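Local structure of glycosyl transferase family 8 (5GVW) at residues Val8-Asp13 and Leu103-Asp108; Thr4-Val9 and Asp114-Phe119; Glu125-Ala130 and Lys151-Glu156. The protein transfers galactose from UDP-galactose to the terminal glucose of the already glycosylated serine-rich repeat protein PsrP, the third step of its O-glycosylation. All coordinates share one frame; numbering follows the deposited sequence.

Interaction 1: residues Val8-Asp13 and Leu103-Asp108. With MN (manganese (II) ion), chain E.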
ATOM      1  N   VAL A   8     -13.107  18.653   1.756  1.00 40.21           N
ATOM      2  CA  VAL A   8     -11.702  18.378   1.374  1.00 39.91           C
ATOM      3  C   VAL A   8     -11.680  17.468   0.136  1.00 37.42           C
ATOM      4  O   VAL A   8     -12.491  16.560   0.015  1.00 39.28           O
ATOM      5  CB  VAL A   8     -10.891  17.745   2.538  1.00 41.10           C
ATOM      6  CG1 VAL A   8      -9.447  17.466   2.141  1.00 39.79           C
ATOM      7  CG2 VAL A   8     -10.901  18.652   3.767  1.00 44.65           C
ATOM      8  N   VAL A   9     -10.765  17.719  -0.787  1.00 35.59           N
ATOM      9  CA  VAL A   9     -10.673  16.915  -2.005  1.00 35.94           C
ATOM     10  C   VAL A   9      -9.209  16.501  -2.217  1.00 36.36           C
ATOM     11  O   VAL A   9      -8.304  17.339  -2.138  1.00 40.74           O
ATOM     12  CB  VAL A   9     -11.301  17.620  -3.231  1.00 36.12           C
ATOM     13  CG1 VAL A   9     -10.736  19.016  -3.456  1.00 39.02           C
ATOM     14  CG2 VAL A   9     -11.120  16.789  -4.485  1.00 37.72           C
ATOM     15  N   PHE A  10      -9.001  15.190  -2.373  1.00 32.71           N
ATOM     16  CA  PHE A  10      -7.756  14.604  -2.819  1.00 32.25           C
ATOM     17  C   PHE A  10      -7.991  14.065  -4.221  1.00 32.25           C
ATOM     18  O   PHE A  10      -9.136  13.850  -4.629  1.00 36.43           O
ATOM     19  CB  PHE A  10      -7.314  13.425  -1.953  1.00 31.84           C
ATOM     20  CG  PHE A  10      -6.987  13.777  -0.542  1.00 31.22           C
ATOM     21  CD1 PHE A  10      -7.980  13.837   0.421  1.00 30.89           C
ATOM     22  CD2 PHE A  10      -5.684  14.019  -0.158  1.00 33.27           C
ATOM     23  CE1 PHE A  10      -7.688  14.146   1.741  1.00 29.16           C
ATOM     24  CE2 PHE A  10      -5.375  14.319   1.169  1.00 31.92           C
ATOM     25  CZ  PHE A  10      -6.387  14.381   2.113  1.00 30.91           C
ATOM     26  N   ALA A  11      -6.900  13.837  -4.933  1.00 30.40           N
ATOM     27  CA  ALA A  11      -6.927  13.306  -6.266  1.00 31.70           C
ATOM     28  C   ALA A  11      -5.757  12.367  -6.451  1.00 34.06           C
ATOM     29  O   ALA A  11      -4.599  12.801  -6.432  1.00 34.44           O
ATOM     30  CB  ALA A  11      -6.854  14.420  -7.281  1.00 31.73           C
ATOM     31  N   GLY A  12      -6.045  11.076  -6.613  1.00 34.82           N
ATOM     32  CA  GLY A  12      -4.991  10.145  -7.025  1.00 36.83           C
ATOM     33  C   GLY A  12      -5.421   8.731  -7.327  1.00 35.12           C
ATOM     34  O   GLY A  12      -6.390   8.272  -6.776  1.00 36.08           O
ATOM     35  N   ASP A  13      -4.674   8.050  -8.192  1.00 37.45           N
ATOM     36  CA  ASP A  13      -4.975   6.659  -8.582  1.00 38.05           C
ATOM     37  C   ASP A  13      -4.559   5.590  -7.546  1.00 37.60           C
ATOM     38  O   ASP A  13      -4.084   5.920  -6.458  1.00 34.46           O
ATOM     39  CB  ASP A  13      -4.448   6.369  -9.998  1.00 38.77           C
ATOM     40  CG  ASP A  13      -5.506   6.673 -11.091  1.00 43.88           C
ATOM     41  OD1 ASP A  13      -6.655   7.079 -10.727  1.00 40.98           O
ATOM     42  OD2 ASP A  13      -5.192   6.498 -12.308  1.00 48.55           O
ATOM     43  N   LEU A 103     -11.106  22.627   0.236  1.00 43.18           N
ATOM     44  CA  LEU A 103      -9.639  22.534   0.380  1.00 40.99           C
ATOM     45  C   LEU A 103      -9.073  21.392  -0.482  1.00 40.72           C
ATOM     46  O   LEU A 103      -9.332  20.230  -0.193  1.00 46.45           O
ATOM     47  CB  LEU A 103      -9.269  22.305   1.868  1.00 39.61           C
ATOM     48  CG  LEU A 103      -7.769  22.264   2.233  1.00 40.12           C
ATOM     49  CD1 LEU A 103      -7.037  23.518   1.781  1.00 39.68           C
ATOM     50  CD2 LEU A 103      -7.542  22.071   3.727  1.00 39.72           C
ATOM     51  N   TYR A 104      -8.333  21.694  -1.546  1.00 37.59           N
ATOM     52  CA  TYR A 104      -7.629  20.631  -2.278  1.00 36.12           C
ATOM     53  C   TYR A 104      -6.325  20.264  -1.562  1.00 39.29           C
ATOM     54  O   TYR A 104      -5.624  21.150  -1.041  1.00 40.06           O
ATOM     55  CB  TYR A 104      -7.283  21.020  -3.714  1.00 34.24           C
ATOM     56  CG  TYR A 104      -6.336  20.011  -4.306  1.00 32.94           C
ATOM     57  CD1 TYR A 104      -6.803  18.787  -4.809  1.00 32.17           C
ATOM     58  CD2 TYR A 104      -4.969  20.219  -4.249  1.00 32.72           C
ATOM     59  CE1 TYR A 104      -5.925  17.837  -5.316  1.00 30.32           C
ATOM     60  CE2 TYR A 104      -4.084  19.277  -4.733  1.00 33.29           C
ATOM     61  CZ  TYR A 104      -4.551  18.091  -5.282  1.00 31.66           C
ATOM     62  OH  TYR A 104      -3.615  17.182  -5.755  1.00 28.26           O
ATOM     63  N   LEU A 105      -5.988  18.972  -1.592  1.00 38.12           N
ATOM     64  CA  LEU A 105      -4.740  18.465  -1.005  1.00 36.47           C
ATOM     65  C   LEU A 105      -4.077  17.392  -1.887  1.00 36.30           C
ATOM     66  O   LEU A 105      -4.691  16.385  -2.272  1.00 38.58           O
ATOM     67  CB  LEU A 105      -4.958  17.887   0.411  1.00 34.37           C
ATOM     68  CG  LEU A 105      -5.487  18.721   1.580  1.00 34.44           C
ATOM     69  CD1 LEU A 105      -5.655  17.863   2.831  1.00 35.32           C
ATOM     70  CD2 LEU A 105      -4.593  19.887   1.928  1.00 35.32           C
ATOM     71  N   ASP A 106      -2.806  17.624  -2.190  1.00 37.16           N
ATOM     72  CA  ASP A 106      -1.888  16.588  -2.667  1.00 35.51           C
ATOM     73  C   ASP A 106      -1.830  15.453  -1.663  1.00 35.07           C
ATOM     74  O   ASP A 106      -2.108  15.663  -0.463  1.00 33.00           O
ATOM     75  CB  ASP A 106      -0.489  17.172  -2.859  1.00 37.46           C
ATOM     76  CG  ASP A 106      -0.196  17.568  -4.303  1.00 37.64           C
ATOM     77  OD1 ASP A 106      -1.124  17.652  -5.128  1.00 33.94           O
ATOM     78  OD2 ASP A 106       0.997  17.801  -4.597  1.00 42.92           O
ATOM     79  N   SER A 107      -1.504  14.256  -2.162  1.00 34.20           N
ATOM     80  CA  SER A 107      -1.443  13.030  -1.329  1.00 35.63           C
ATOM     81  C   SER A 107      -0.024  12.704  -0.792  1.00 36.80           C
ATOM     82  O   SER A 107       0.148  11.801   0.038  1.00 34.10           O
ATOM     83  CB  SER A 107      -2.046  11.842  -2.082  1.00 35.61           C
ATOM     84  OG  SER A 107      -1.571  11.778  -3.410  1.00 39.84           O
ATOM     85  N   ASP A 108       0.967  13.481  -1.243  1.00 37.13           N
ATOM     86  CA  ASP A 108       2.347  13.380  -0.770  1.00 37.02           C
ATOM     87  C   ASP A 108       2.609  14.327   0.415  1.00 34.41           C
ATOM     88  O   ASP A 108       3.537  15.105   0.385  1.00 30.69           O
ATOM     89  CB  ASP A 108       3.342  13.608  -1.932  1.00 37.76           C
ATOM     90  CG  ASP A 108       3.230  14.998  -2.585  1.00 40.75           C
ATOM     91  OD1 ASP A 108       2.146  15.499  -2.969  1.00 38.86           O
ATOM     92  OD2 ASP A 108       4.290  15.585  -2.758  1.00 43.62           O
TER
HETATM   93 MN    MN E 501       3.302  16.952  -4.844  1.00 79.19          MN
HETATM   94  O   HOH W   1      -1.824  12.085  -5.881  1.00 37.13           O
HETATM   95  O   HOH W   2       4.265  17.545  -7.074  1.00 33.50           O
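The Tyr104 ring, its CG opposite the backbone N (chi1 169°), lies alongside strand 8-11 and takes the methyl of Ala11 at its edge, with Ala11 CB 4.0 Å from Tyr104 CE1, while its hydroxyl reaches in the ring plane to Asp106 OD1. The Phe10 ring has Asp106 O at its edge, and Phe10 CZ touches Leu105 CD1 at 3.6 Å, the side chains running alongside in the same direction. The two strands are parallel, their short axes inclined by 26°. Two bonds through Val9 fix the register: Val9 N donates to Leu103 O (3.0 Å, 163° at the hydrogen), and Leu105 N donates to Val9 O at 2.9 Å. Val9 and Tyr104 share one side of the sheet; Val8 and Leu105 meet on the other, Val8 CG1 lying 3.9 Å from Leu105 CD1.

Past the strand end, Asp106-Ser107-Asp108 forms the DXD motif of a GT-A glycosyltransferase. Asp106 OD2 binds manganese at 2.5 Å, and both Asp108 oxygens coordinate it at rather long range, OD1 at 2.6 Å; His227 is probably a further ligand, and Ala11 to Asp13 and Ser107 probably line the UDP site. Tyr104 OH donates to the anti lone pair of Asp106 OD1 at 2.6 Å, and Arg90 salt-bridges the same oxygen. Asp106 is thus held through one oxygen by second-shell groups, which fixes the rotation of its carboxylate and leaves OD2 turned to the metal.

Interaction 2: residues Thr4-Val9 and Asp114-Phe119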
ATOM      1  N   THR A   4     -20.930  21.126  11.521  1.00 85.64           N
ATOM      2  CA  THR A   4     -21.107  20.841  10.079  1.00 82.32           C
ATOM      3  C   THR A   4     -19.774  20.627   9.369  1.00 75.03           C
ATOM      4  O   THR A   4     -18.726  21.112   9.802  1.00 75.34           O
ATOM      5  CB  THR A   4     -21.883  21.948   9.314  1.00 85.05           C
ATOM      6  OG1 THR A   4     -21.151  23.178   9.351  1.00 80.92           O
ATOM      7  CG2 THR A   4     -23.289  22.159   9.891  1.00 88.55           C
ATOM      8  N   LYS A   5     -19.860  19.931   8.239  1.00 68.46           N
ATOM      9  CA  LYS A   5     -18.715  19.358   7.553  1.00 63.01           C
ATOM     10  C   LYS A   5     -17.906  20.388   6.768  1.00 58.58           C
ATOM     11  O   LYS A   5     -18.472  21.315   6.185  1.00 58.28           O
ATOM     12  CB  LYS A   5     -19.182  18.265   6.592  1.00 64.77           C
ATOM     13  CG  LYS A   5     -19.838  17.054   7.237  1.00 67.61           C
ATOM     14  CD  LYS A   5     -20.771  16.358   6.243  1.00 75.51           C
ATOM     15  CE  LYS A   5     -21.312  15.027   6.751  1.00 79.59           C
ATOM     16  NZ  LYS A   5     -22.055  15.126   8.041  1.00 84.44           N
ATOM     17  N   ARG A   6     -16.582  20.195   6.773  1.00 53.32           N
ATOM     18  CA  ARG A   6     -15.626  20.973   5.986  1.00 50.94           C
ATOM     19  C   ARG A   6     -15.228  20.138   4.785  1.00 47.65           C
ATOM     20  O   ARG A   6     -14.838  18.988   4.949  1.00 55.72           O
ATOM     21  CB  ARG A   6     -14.371  21.276   6.811  1.00 50.81           C
ATOM     22  CG  ARG A   6     -14.532  22.368   7.865  1.00 49.78           C
ATOM     23  CD  ARG A   6     -15.101  21.854   9.162  1.00 48.55           C
ATOM     24  NE  ARG A   6     -14.131  21.029   9.887  1.00 50.18           N
ATOM     25  CZ  ARG A   6     -13.303  21.445  10.847  1.00 48.86           C
ATOM     26  NH1 ARG A   6     -12.495  20.569  11.425  1.00 46.48           N
ATOM     27  NH2 ARG A   6     -13.271  22.714  11.245  1.00 52.07           N
ATOM     28  N   ALA A   7     -15.311  20.710   3.590  1.00 45.72           N
ATOM     29  CA  ALA A   7     -15.043  19.975   2.337  1.00 42.11           C
ATOM     30  C   ALA A   7     -13.559  19.865   2.099  1.00 40.94           C
ATOM     31  O   ALA A   7     -12.845  20.862   2.232  1.00 44.13           O
ATOM     32  CB  ALA A   7     -15.709  20.656   1.152  1.00 39.77           C
ATOM     33  N   VAL A   8     -13.107  18.653   1.756  1.00 40.21           N
ATOM     34  CA  VAL A   8     -11.702  18.378   1.374  1.00 39.91           C
ATOM     35  C   VAL A   8     -11.680  17.468   0.136  1.00 37.42           C
ATOM     36  O   VAL A   8     -12.491  16.560   0.015  1.00 39.28           O
ATOM     37  CB  VAL A   8     -10.891  17.745   2.538  1.00 41.10           C
ATOM     38  CG1 VAL A   8      -9.447  17.466   2.141  1.00 39.79           C
ATOM     39  CG2 VAL A   8     -10.901  18.652   3.767  1.00 44.65           C
ATOM     40  N   VAL A   9     -10.765  17.719  -0.787  1.00 35.59           N
ATOM     41  CA  VAL A   9     -10.673  16.915  -2.005  1.00 35.94           C
ATOM     42  C   VAL A   9      -9.209  16.501  -2.217  1.00 36.36           C
ATOM     43  O   VAL A   9      -8.304  17.339  -2.138  1.00 40.74           O
ATOM     44  CB  VAL A   9     -11.301  17.620  -3.231  1.00 36.12           C
ATOM     45  CG1 VAL A   9     -10.736  19.016  -3.456  1.00 39.02           C
ATOM     46  CG2 VAL A   9     -11.120  16.789  -4.485  1.00 37.72           C
ATOM     47  N   ASP A 114      -4.676  21.128  13.883  1.00 48.54           N
ATOM     48  CA  ASP A 114      -5.925  21.824  13.605  1.00 52.74           C
ATOM     49  C   ASP A 114      -5.783  22.733  12.370  1.00 52.13           C
ATOM     50  O   ASP A 114      -4.851  23.542  12.296  1.00 56.49           O
ATOM     51  CB  ASP A 114      -6.272  22.681  14.824  1.00 56.53           C
ATOM     52  CG  ASP A 114      -7.726  22.895  14.982  1.00 61.29           C
ATOM     53  OD1 ASP A 114      -8.448  22.975  13.954  1.00 57.73           O
ATOM     54  OD2 ASP A 114      -8.125  22.999  16.171  1.00 68.48           O
ATOM     55  N   LEU A 115      -6.698  22.593  11.415  1.00 48.96           N
ATOM     56  CA  LEU A 115      -6.716  23.430  10.216  1.00 48.69           C
ATOM     57  C   LEU A 115      -7.829  24.503  10.177  1.00 50.45           C
ATOM     58  O   LEU A 115      -8.014  25.115   9.117  1.00 44.60           O
ATOM     59  CB  LEU A 115      -6.820  22.542   8.971  1.00 46.61           C
ATOM     60  CG  LEU A 115      -5.646  21.635   8.665  1.00 47.56           C
ATOM     61  CD1 LEU A 115      -5.960  20.793   7.441  1.00 46.54           C
ATOM     62  CD2 LEU A 115      -4.367  22.428   8.438  1.00 47.73           C
ATOM     63  N   THR A 116      -8.531  24.757  11.298  1.00 52.21           N
ATOM     64  CA  THR A 116      -9.669  25.730  11.309  1.00 55.90           C
ATOM     65  C   THR A 116      -9.317  27.096  10.712  1.00 57.03           C
ATOM     66  O   THR A 116     -10.080  27.646   9.919  1.00 59.48           O
ATOM     67  CB  THR A 116     -10.281  26.001  12.710  1.00 57.40           C
ATOM     68  OG1 THR A 116      -9.263  25.931  13.711  1.00 66.20           O
ATOM     69  CG2 THR A 116     -11.369  25.009  13.041  1.00 59.43           C
ATOM     70  N   ASP A 117      -8.161  27.644  11.072  1.00 56.27           N
ATOM     71  CA  ASP A 117      -7.766  28.946  10.527  1.00 54.43           C
ATOM     72  C   ASP A 117      -7.748  28.889   8.992  1.00 52.19           C
ATOM     73  O   ASP A 117      -8.127  29.854   8.350  1.00 52.28           O
ATOM     74  CB  ASP A 117      -6.417  29.443  11.096  1.00 55.28           C
ATOM     75  CG  ASP A 117      -6.458  29.728  12.626  1.00 55.33           C
ATOM     76  OD1 ASP A 117      -7.539  29.608  13.248  1.00 48.66           O
ATOM     77  OD2 ASP A 117      -5.388  30.062  13.210  1.00 58.38           O
ATOM     78  N   LEU A 118      -7.349  27.747   8.429  1.00 54.34           N
ATOM     79  CA  LEU A 118      -7.347  27.530   6.977  1.00 53.63           C
ATOM     80  C   LEU A 118      -8.729  27.313   6.392  1.00 53.50           C
ATOM     81  O   LEU A 118      -9.056  27.879   5.350  1.00 61.20           O
ATOM     82  CB  LEU A 118      -6.476  26.335   6.606  1.00 53.59           C
ATOM     83  CG  LEU A 118      -6.368  25.975   5.119  1.00 53.88           C
ATOM     84  CD1 LEU A 118      -5.627  27.047   4.342  1.00 55.34           C
ATOM     85  CD2 LEU A 118      -5.675  24.635   4.975  1.00 54.48           C
ATOM     86  N   PHE A 119      -9.521  26.461   7.022  1.00 52.88           N
ATOM     87  CA  PHE A 119     -10.896  26.211   6.559  1.00 53.48           C
ATOM     88  C   PHE A 119     -11.761  27.491   6.594  1.00 52.64           C
ATOM     89  O   PHE A 119     -12.503  27.758   5.646  1.00 52.10           O
ATOM     90  CB  PHE A 119     -11.583  25.119   7.410  1.00 54.01           C
ATOM     91  CG  PHE A 119     -11.112  23.705   7.136  1.00 53.46           C
ATOM     92  CD1 PHE A 119     -11.061  23.193   5.825  1.00 54.27           C
ATOM     93  CD2 PHE A 119     -10.794  22.852   8.204  1.00 51.62           C
ATOM     94  CE1 PHE A 119     -10.648  21.890   5.584  1.00 52.84           C
ATOM     95  CE2 PHE A 119     -10.391  21.546   7.968  1.00 52.13           C
ATOM     96  CZ  PHE A 119     -10.310  21.067   6.657  1.00 54.55           C
TER
HETATM   97  O   HOH W   3     -10.305  21.680  12.455  1.00 33.92           O
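Arg6 and Phe119 make the main contact, and it is a packing of aliphatic chain on aromatic face. Arg6 CB sits 3.8 Å from the centroid of the Phe119 ring and only 5° off its normal, a CH-pi contact over the ring centre. Arg6 CG follows at 3.7 Å from Phe119 CG. Because the arginine bends at chi2 (85°) and again at chi3, its guanidinium folds back and lays one face over Phe119 CD2. The guanidinium and ring planes remain 40° apart, too far from parallel for a stack.

Van der Waals contacts add to this pair. Val8 CG2 makes an apolar contact with the edge of the Phe119 ring, 3.7 Å from CE1, and the Thr116 methyl touches the guanidinium edge, with Thr116 CG2 3.5 Å from Arg6 NH2. Leu34 and Leu103, on the strands flanking 6-11, also pack against Phe119, so the short helix 116-119 covers this part of the sheet.

The polar links are indirect or local. A water accepts from Arg6 NH1 (2.7 Å) and donates to Asp114 OD1 (2.7 Å), while Arg6 NH1 also donates directly to Ser32 O. Asp114 OD1 further accepts from Thr116 N at 3.2 Å, an Asx turn leading into the helix, and from Thr116 OG1; both donors approach from the same face of the carboxylate.

One carboxylate oxygen therefore gathers two protein donors and a water, tying the helix start to the arginine without direct contact of the charges. At 5.3 Å between Arg6 NH1 and Asp114 OD1 the opposite charges may still attract, with the water bridging them, but the direct contact between strand and helix is mostly nonpolar packing around the Phe119 ring, consistent with dispersion and burial.

Interaction 3: residues Glu125-Ala130 and Lys151-Glu156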
ATOM      1  N   GLU A 125     -13.327  37.644  -3.193  1.00 51.43           N
ATOM      2  CA  GLU A 125     -13.483  37.373  -4.629  1.00 54.47           C
ATOM      3  C   GLU A 125     -12.256  36.715  -5.255  1.00 55.12           C
ATOM      4  O   GLU A 125     -12.180  36.592  -6.490  1.00 54.59           O
ATOM      5  CB  GLU A 125     -13.832  38.669  -5.386  1.00 60.85           C
ATOM      6  CG  GLU A 125     -15.121  39.364  -4.919  1.00 64.35           C
ATOM      7  CD  GLU A 125     -16.347  38.449  -4.915  1.00 66.50           C
ATOM      8  OE1 GLU A 125     -17.049  38.396  -3.862  1.00 68.70           O
ATOM      9  OE2 GLU A 125     -16.588  37.769  -5.950  1.00 65.81           O
ATOM     10  N   ASN A 126     -11.296  36.290  -4.425  1.00 52.26           N
ATOM     11  CA  ASN A 126     -10.211  35.453  -4.915  1.00 51.20           C
ATOM     12  C   ASN A 126     -10.740  34.053  -5.347  1.00 48.96           C
ATOM     13  O   ASN A 126     -11.554  33.450  -4.664  1.00 41.72           O
ATOM     14  CB  ASN A 126      -9.097  35.336  -3.866  1.00 51.58           C
ATOM     15  CG  ASN A 126      -8.316  36.638  -3.676  1.00 50.20           C
ATOM     16  OD1 ASN A 126      -8.290  37.198  -2.580  1.00 45.23           O
ATOM     17  ND2 ASN A 126      -7.652  37.103  -4.742  1.00 48.02           N
ATOM     18  N   TYR A 127     -10.303  33.584  -6.512  1.00 48.40           N
ATOM     19  CA  TYR A 127     -10.650  32.245  -7.005  1.00 50.76           C
ATOM     20  C   TYR A 127     -10.107  31.085  -6.127  1.00 50.63           C
ATOM     21  O   TYR A 127     -10.727  30.019  -6.025  1.00 45.89           O
ATOM     22  CB  TYR A 127     -10.139  32.088  -8.443  1.00 51.78           C
ATOM     23  CG  TYR A 127     -11.020  32.764  -9.471  1.00 54.84           C
ATOM     24  CD1 TYR A 127     -12.139  32.109  -9.982  1.00 57.80           C
ATOM     25  CD2 TYR A 127     -10.740  34.038  -9.948  1.00 55.27           C
ATOM     26  CE1 TYR A 127     -12.963  32.695 -10.934  1.00 57.93           C
ATOM     27  CE2 TYR A 127     -11.558  34.637 -10.914  1.00 62.38           C
ATOM     28  CZ  TYR A 127     -12.681  33.955 -11.398  1.00 62.22           C
ATOM     29  OH  TYR A 127     -13.530  34.496 -12.345  1.00 61.05           O
ATOM     30  N   LEU A 128      -8.938  31.303  -5.526  1.00 50.36           N
ATOM     31  CA  LEU A 128      -8.314  30.362  -4.604  1.00 48.35           C
ATOM     32  C   LEU A 128      -7.414  31.093  -3.648  1.00 47.72           C
ATOM     33  O   LEU A 128      -7.130  32.267  -3.848  1.00 47.71           O
ATOM     34  CB  LEU A 128      -7.484  29.311  -5.360  1.00 45.78           C
ATOM     35  CG  LEU A 128      -6.338  29.793  -6.262  1.00 46.64           C
ATOM     36  CD1 LEU A 128      -4.999  29.814  -5.538  1.00 48.17           C
ATOM     37  CD2 LEU A 128      -6.203  28.900  -7.480  1.00 46.60           C
ATOM     38  N   ALA A 129      -6.986  30.380  -2.609  1.00 48.20           N
ATOM     39  CA  ALA A 129      -5.823  30.737  -1.793  1.00 48.60           C
ATOM     40  C   ALA A 129      -4.733  29.667  -1.909  1.00 48.57           C
ATOM     41  O   ALA A 129      -5.020  28.474  -1.826  1.00 46.62           O
ATOM     42  CB  ALA A 129      -6.215  30.893  -0.334  1.00 48.61           C
ATOM     43  N   ALA A 130      -3.483  30.101  -2.067  1.00 49.18           N
ATOM     44  CA  ALA A 130      -2.319  29.188  -2.149  1.00 45.35           C
ATOM     45  C   ALA A 130      -1.033  29.756  -1.493  1.00 42.46           C
ATOM     46  O   ALA A 130      -0.857  30.989  -1.317  1.00 41.77           O
ATOM     47  CB  ALA A 130      -2.057  28.794  -3.606  1.00 43.20           C
ATOM     48  N   LYS A 151     -17.770  27.458  -5.645  1.00 51.27           N
ATOM     49  CA  LYS A 151     -18.901  28.218  -6.187  1.00 60.67           C
ATOM     50  C   LYS A 151     -18.501  29.046  -7.398  1.00 57.47           C
ATOM     51  O   LYS A 151     -19.172  29.026  -8.417  1.00 59.47           O
ATOM     52  CB  LYS A 151     -19.507  29.158  -5.139  1.00 68.67           C
ATOM     53  CG  LYS A 151     -20.921  29.589  -5.509  1.00 76.43           C
ATOM     54  CD  LYS A 151     -21.299  30.975  -5.020  1.00 80.81           C
ATOM     55  CE  LYS A 151     -22.681  31.344  -5.539  1.00 85.02           C
ATOM     56  NZ  LYS A 151     -23.755  30.495  -4.943  1.00 86.62           N
ATOM     57  N   LYS A 152     -17.386  29.746  -7.277  1.00 58.18           N
ATOM     58  CA  LYS A 152     -16.871  30.578  -8.362  1.00 60.76           C
ATOM     59  C   LYS A 152     -16.193  29.767  -9.478  1.00 55.52           C
ATOM     60  O   LYS A 152     -16.310  30.123 -10.642  1.00 52.79           O
ATOM     61  CB  LYS A 152     -15.942  31.659  -7.786  1.00 65.02           C
ATOM     62  CG  LYS A 152     -15.731  32.855  -8.700  1.00 68.10           C
ATOM     63  CD  LYS A 152     -15.445  34.155  -7.952  1.00 70.94           C
ATOM     64  CE  LYS A 152     -15.137  35.278  -8.939  1.00 71.41           C
ATOM     65  NZ  LYS A 152     -15.269  36.611  -8.303  1.00 73.62           N
ATOM     66  N   TRP A 153     -15.495  28.686  -9.127  1.00 57.52           N
ATOM     67  CA  TRP A 153     -14.949  27.748 -10.134  1.00 56.47           C
ATOM     68  C   TRP A 153     -16.064  27.153 -10.989  1.00 52.48           C
ATOM     69  O   TRP A 153     -15.934  27.067 -12.202  1.00 49.99           O
ATOM     70  CB  TRP A 153     -14.142  26.609  -9.494  1.00 54.86           C
ATOM     71  CG  TRP A 153     -12.764  26.997  -9.075  1.00 53.46           C
ATOM     72  CD1 TRP A 153     -12.406  28.122  -8.402  1.00 54.31           C
ATOM     73  CD2 TRP A 153     -11.555  26.242  -9.265  1.00 53.30           C
ATOM     74  NE1 TRP A 153     -11.048  28.133  -8.177  1.00 55.63           N
ATOM     75  CE2 TRP A 153     -10.500  26.990  -8.697  1.00 53.88           C
ATOM     76  CE3 TRP A 153     -11.257  25.015  -9.868  1.00 51.76           C
ATOM     77  CZ2 TRP A 153      -9.171  26.546  -8.707  1.00 52.10           C
ATOM     78  CZ3 TRP A 153      -9.922  24.581  -9.889  1.00 51.32           C
ATOM     79  CH2 TRP A 153      -8.904  25.345  -9.312  1.00 50.80           C
ATOM     80  N   GLY A 154     -17.152  26.759 -10.336  1.00 50.64           N
ATOM     81  CA  GLY A 154     -18.352  26.276 -11.028  1.00 53.50           C
ATOM     82  C   GLY A 154     -19.055  27.385 -11.799  1.00 52.29           C
ATOM     83  O   GLY A 154     -19.145  27.336 -13.036  1.00 43.83           O
ATOM     84  N   SER A 155     -19.508  28.406 -11.068  1.00 53.68           N
ATOM     85  CA  SER A 155     -20.198  29.554 -11.687  1.00 57.02           C
ATOM     86  C   SER A 155     -19.396  30.265 -12.823  1.00 60.24           C
ATOM     87  O   SER A 155     -20.011  30.842 -13.714  1.00 56.17           O
ATOM     88  CB  SER A 155     -20.739  30.565 -10.635  1.00 52.63           C
ATOM     89  OG  SER A 155     -19.922  31.718 -10.482  1.00 49.90           O
ATOM     90  N   GLU A 156     -18.060  30.212 -12.813  1.00 61.55           N
ATOM     91  CA  GLU A 156     -17.271  30.824 -13.904  1.00 66.68           C
ATOM     92  C   GLU A 156     -16.608  29.838 -14.894  1.00 66.60           C
ATOM     93  O   GLU A 156     -15.704  30.241 -15.637  1.00 63.42           O
ATOM     94  CB  GLU A 156     -16.245  31.835 -13.346  1.00 73.25           C
ATOM     95  CG  GLU A 156     -16.851  33.067 -12.667  1.00 79.32           C
ATOM     96  CD  GLU A 156     -17.770  33.867 -13.582  1.00 86.13           C
ATOM     97  OE1 GLU A 156     -17.444  34.029 -14.786  1.00 85.60           O
ATOM     98  OE2 GLU A 156     -18.826  34.334 -13.091  1.00 92.96           O
TER
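A salt bridge between Lys152 NZ and Glu125 OE2, at 2.9 Å, is the charged link in this contact of the GT-A domain, where the loop leading into strand 128-132 meets helix 150-155. The ammonium comes to OE2 on its anti side, close to the carboxylate plane. A second bond is buried deeper: Trp153 NE1 donates to Tyr127 O at 2.9 Å. It is bent, with 138° at the hydrogen, and the indole nitrogen stands above the carbonyl plane, 51° out of it.

Between these two bonds the lysine chain crosses one face of the Tyr127 ring. With CG anti to the backbone N (chi1 -160°) and the chain extended beyond it, Lys152 brings CE over the ring, 4.1 Å from the centroid and offset toward the rim. Lys152 CG also touches Tyr127 CE1 at 3.6 Å. The ammonium itself lies farther off, so any cation-pi attraction is weak at most. The edge of the same ring meets Trp153 CD1 and Glu156 CB, and Tyr127 OH approaches Glu156 CG at 3.6 Å.

Phe185 meets both the Tyr127 and Trp153 rings, and Ile158 of the following helix packs on both as well, so the two rings also pack against helices 158-167 and 178-185. On the strand itself, Leu128 CD2 rests in plane at the edge of the indole, 4.0 Å from Trp153 CZ2.

In the fold
From the N terminus, strand 6-11 serves two contacts. Interaction 1 closes a loop of 89 residues by setting this strand beside 101-105 in the mixed sheet, and its loop nests within that of interaction 2, which starts slightly earlier and closes later, at helix 116-119. The two share Val8 and Val9 and touch: Leu103 N probably hydrogen-bonds to Ala7 O, and Leu103 CD2 packs on Leu118 and Phe119. Interaction 3 comes later in series, closing a loop of 20 residues that includes strand 146-149 and bringing the helix that follows back onto 125-130. It does not touch the others, its nearest atoms being about 6 Å away, yet all three are joined by the one sheet.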